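Local coordinates for ATP-dependent Clp protease adapter protein ClpS 2 (Agrobacterium tumefaciens, PDB 4YJM), which probably modulates the specificity of ATP-dependent protein degradation by ClpAP, as an N-end rule adaptor that binds the N-terminal domain of ClpA, at residues F38-F47 / L87-F97. Sequence-based numbering, arbitrary orientation.
Sequences FVTVVLKAVF and LGKEAGFPLMF
F38 swings its ring out from helix 36-47 with CG trans to the backbone N (chi1 -175°). F93 has its CG trans to its own carbonyl carbon (chi1 -60°), and together these torsions bring the two rings against each other. This is helix-to-helix and helix-to-loop packing in the alpha/beta fold of ClpS. Helix 36-47 lies against the last turn of helix 74-91 and the connection that leads into strand 97-101. The pair is edge-to-face: the edge of F93 points at the face of F38, with centroids 5.2 Å apart and planes at 61°. V42 CG2, from the same helix as F38, sits over the other face of the F38 ring, near its margin. L87 O sits at the edge of the F38 ring, 3.6 Å from CZ, and G88 CA comes within 3.7 Å of F38 CE2. The bare CA of G88 lets the ring lie close to the helix backbone.

The loop starts from a Schellman motif at the end of helix 74-91, where G92 takes a positive phi. A91 N approaches G88 O from one side of the carbonyl plane and F93 N from the other, which holds the start of the loop to the last helical turn.

Further along, the contact is wholly apolar, and no hydrogen bond crosses between the segments. The two methyls of L95 part company: CD1 touches V39 CG2 at 4.0 Å, while CD2 reaches the edge of F38. L87 CD1 packs on V46 CG2 at 3.8 Å, and L87 CB lies near V42 CG2. V39 also touches M58 of helix 51-64. The F47 and F97 rings are tilted only modestly against each other and are well offset; F47 CE2 comes to 3.7 Å from F97 CE1. L43 CD2 meets the F97 ring at its edge, 3.7 Å from CE1.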
# COMPACT_ATOMS: atom_id res chain seq x y z
N PHE A 38 0.24 12.38 4.28
CA PHE A 38 1.47 11.61 4.14
C PHE A 38 1.21 10.37 3.32
O PHE A 38 1.99 10.03 2.43
CB PHE A 38 2.06 11.21 5.50
CG PHE A 38 3.41 10.49 5.40
CD1 PHE A 38 4.58 11.20 5.09
CD2 PHE A 38 3.50 9.14 5.61
CE1 PHE A 38 5.81 10.53 4.99
CE2 PHE A 38 4.72 8.47 5.49
CZ PHE A 38 5.87 9.16 5.19
N VAL A 39 0.11 9.67 3.60
CA VAL A 39 -0.20 8.44 2.83
C VAL A 39 -0.40 8.77 1.37
O VAL A 39 0.03 8.02 0.50
CB VAL A 39 -1.46 7.69 3.38
CG1 VAL A 39 -1.74 6.39 2.62
CG2 VAL A 39 -1.25 7.36 4.83
N THR A 40 -1.07 9.88 1.08
CA THR A 40 -1.24 10.31 -0.30
C THR A 40 0.10 10.44 -1.04
O THR A 40 0.24 9.97 -2.17
CB THR A 40 -2.02 11.63 -0.36
OG1 THR A 40 -3.39 11.37 -0.07
CG2 THR A 40 -1.92 12.28 -1.73
N VAL A 41 1.10 11.05 -0.40
CA VAL A 41 2.35 11.27 -1.12
C VAL A 41 3.15 9.97 -1.18
O VAL A 41 3.85 9.74 -2.16
CB VAL A 41 3.17 12.42 -0.48
CG1 VAL A 41 2.37 13.70 -0.54
CG2 VAL A 41 3.50 12.12 0.97
N VAL A 42 2.99 9.07 -0.21
CA VAL A 42 3.61 7.74 -0.33
C VAL A 42 3.01 6.96 -1.50
O VAL A 42 3.74 6.39 -2.32
CB VAL A 42 3.46 6.93 0.96
CG1 VAL A 42 3.87 5.46 0.74
CG2 VAL A 42 4.33 7.55 2.04
N LEU A 43 1.69 6.95 -1.61
CA LEU A 43 1.01 6.27 -2.71
C LEU A 43 1.42 6.84 -4.06
O LEU A 43 1.54 6.11 -5.06
CB LEU A 43 -0.51 6.38 -2.56
CG LEU A 43 -1.11 5.64 -1.36
CD1 LEU A 43 -2.59 5.88 -1.25
CD2 LEU A 43 -0.87 4.13 -1.46
N LYS A 44 1.57 8.16 -4.13
CA LYS A 44 1.99 8.79 -5.37
C LYS A 44 3.44 8.36 -5.72
O LYS A 44 3.74 8.02 -6.88
CB LYS A 44 1.88 10.32 -5.26
CG LYS A 44 2.28 11.08 -6.53
CD LYS A 44 1.39 10.71 -7.72
CE LYS A 44 1.59 11.67 -8.89
NZ LYS A 44 0.55 11.47 -9.95
N ALA A 45 4.33 8.42 -4.74
CA ALA A 45 5.77 8.21 -5.02
C ALA A 45 6.07 6.75 -5.40
O ALA A 45 6.83 6.50 -6.31
CB ALA A 45 6.61 8.60 -3.82
N VAL A 46 5.48 5.82 -4.67
CA VAL A 46 5.80 4.39 -4.78
C VAL A 46 4.92 3.71 -5.84
O VAL A 46 5.41 2.87 -6.57
CB VAL A 46 5.66 3.69 -3.43
CG1 VAL A 46 5.94 2.16 -3.55
CG2 VAL A 46 6.63 4.33 -2.39
N PHE A 47 3.66 4.12 -5.95
CA PHE A 47 2.71 3.41 -6.82
C PHE A 47 2.16 4.27 -7.96
O PHE A 47 1.32 3.82 -8.74
CB PHE A 47 1.55 2.84 -5.99
CG PHE A 47 1.98 1.93 -4.91
CD1 PHE A 47 2.24 0.60 -5.18
CD2 PHE A 47 2.11 2.37 -3.61
CE1 PHE A 47 2.61 -0.24 -4.21
CE2 PHE A 47 2.51 1.52 -2.61
CZ PHE A 47 2.74 0.20 -2.90
N LEU A 87 8.98 4.19 4.33
CA LEU A 87 8.84 5.64 4.36
C LEU A 87 8.09 6.05 5.64
O LEU A 87 8.47 7.02 6.32
CB LEU A 87 8.12 6.11 3.10
CG LEU A 87 8.96 6.13 1.80
CD1 LEU A 87 8.05 6.19 0.59
CD2 LEU A 87 9.94 7.33 1.86
N GLY A 88 7.06 5.30 6.00
CA GLY A 88 6.31 5.61 7.21
C GLY A 88 7.10 5.30 8.46
O GLY A 88 7.20 6.10 9.41
N LYS A 89 7.71 4.13 8.44
CA LYS A 89 8.48 3.67 9.60
C LYS A 89 9.55 4.69 10.00
O LYS A 89 9.63 5.09 11.15
CB LYS A 89 9.11 2.31 9.28
CG LYS A 89 9.72 1.59 10.48
CD LYS A 89 10.38 0.27 10.10
CE LYS A 89 11.50 0.48 9.11
NZ LYS A 89 12.36 -0.72 8.93
N GLU A 90 10.33 5.16 9.03
CA GLU A 90 11.44 6.05 9.34
C GLU A 90 10.96 7.48 9.62
O GLU A 90 11.75 8.31 10.04
CB GLU A 90 12.45 6.03 8.20
CG GLU A 90 13.01 4.64 7.92
CD GLU A 90 13.71 4.01 9.15
OE1 GLU A 90 14.09 4.74 10.08
OE2 GLU A 90 13.89 2.79 9.18
N ALA A 91 9.68 7.75 9.39
CA ALA A 91 9.06 9.00 9.81
C ALA A 91 8.42 8.88 11.20
O ALA A 91 7.93 9.86 11.74
CB ALA A 91 8.00 9.42 8.81
N GLY A 92 8.42 7.68 11.76
CA GLY A 92 7.86 7.47 13.09
C GLY A 92 6.37 7.18 13.07
O GLY A 92 5.71 7.34 14.08
N PHE A 93 5.85 6.78 11.91
CA PHE A 93 4.45 6.42 11.76
C PHE A 93 4.29 4.90 11.68
O PHE A 93 5.22 4.21 11.25
CB PHE A 93 3.85 7.03 10.51
CG PHE A 93 3.90 8.52 10.47
CD1 PHE A 93 3.51 9.28 11.56
CD2 PHE A 93 4.33 9.16 9.33
CE1 PHE A 93 3.57 10.68 11.51
CE2 PHE A 93 4.37 10.54 9.26
CZ PHE A 93 4.00 11.30 10.35
N PRO A 94 3.10 4.38 12.05
CA PRO A 94 2.83 2.94 11.99
C PRO A 94 2.38 2.47 10.61
O PRO A 94 2.04 1.30 10.48
CB PRO A 94 1.71 2.77 13.03
CG PRO A 94 0.95 4.03 12.97
CD PRO A 94 2.00 5.11 12.72
N LEU A 95 2.37 3.36 9.61
CA LEU A 95 1.98 3.01 8.24
C LEU A 95 2.54 1.66 7.78
O LEU A 95 3.75 1.42 7.82
CB LEU A 95 2.45 4.10 7.26
CG LEU A 95 2.10 3.89 5.79
CD1 LEU A 95 0.58 3.93 5.60
CD2 LEU A 95 2.76 4.98 5.01
N MET A 96 1.66 0.80 7.32
CA MET A 96 2.01 -0.56 6.90
C MET A 96 1.37 -1.00 5.60
O MET A 96 0.14 -0.91 5.43
CB MET A 96 1.60 -1.54 8.02
CG MET A 96 1.91 -3.01 7.71
SD MET A 96 3.68 -3.34 7.62
CE MET A 96 4.18 -2.77 9.22
N PHE A 97 2.22 -1.46 4.67
CA PHE A 97 1.80 -2.14 3.46
C PHE A 97 2.21 -3.60 3.54
O PHE A 97 3.31 -3.89 4.01
CB PHE A 97 2.39 -1.52 2.22
CG PHE A 97 1.92 -0.13 1.94
CD1 PHE A 97 1.07 0.11 0.89
CD2 PHE A 97 2.37 0.95 2.71
CE1 PHE A 97 0.64 1.41 0.62
CE2 PHE A 97 1.96 2.24 2.43
CZ PHE A 97 1.11 2.47 1.40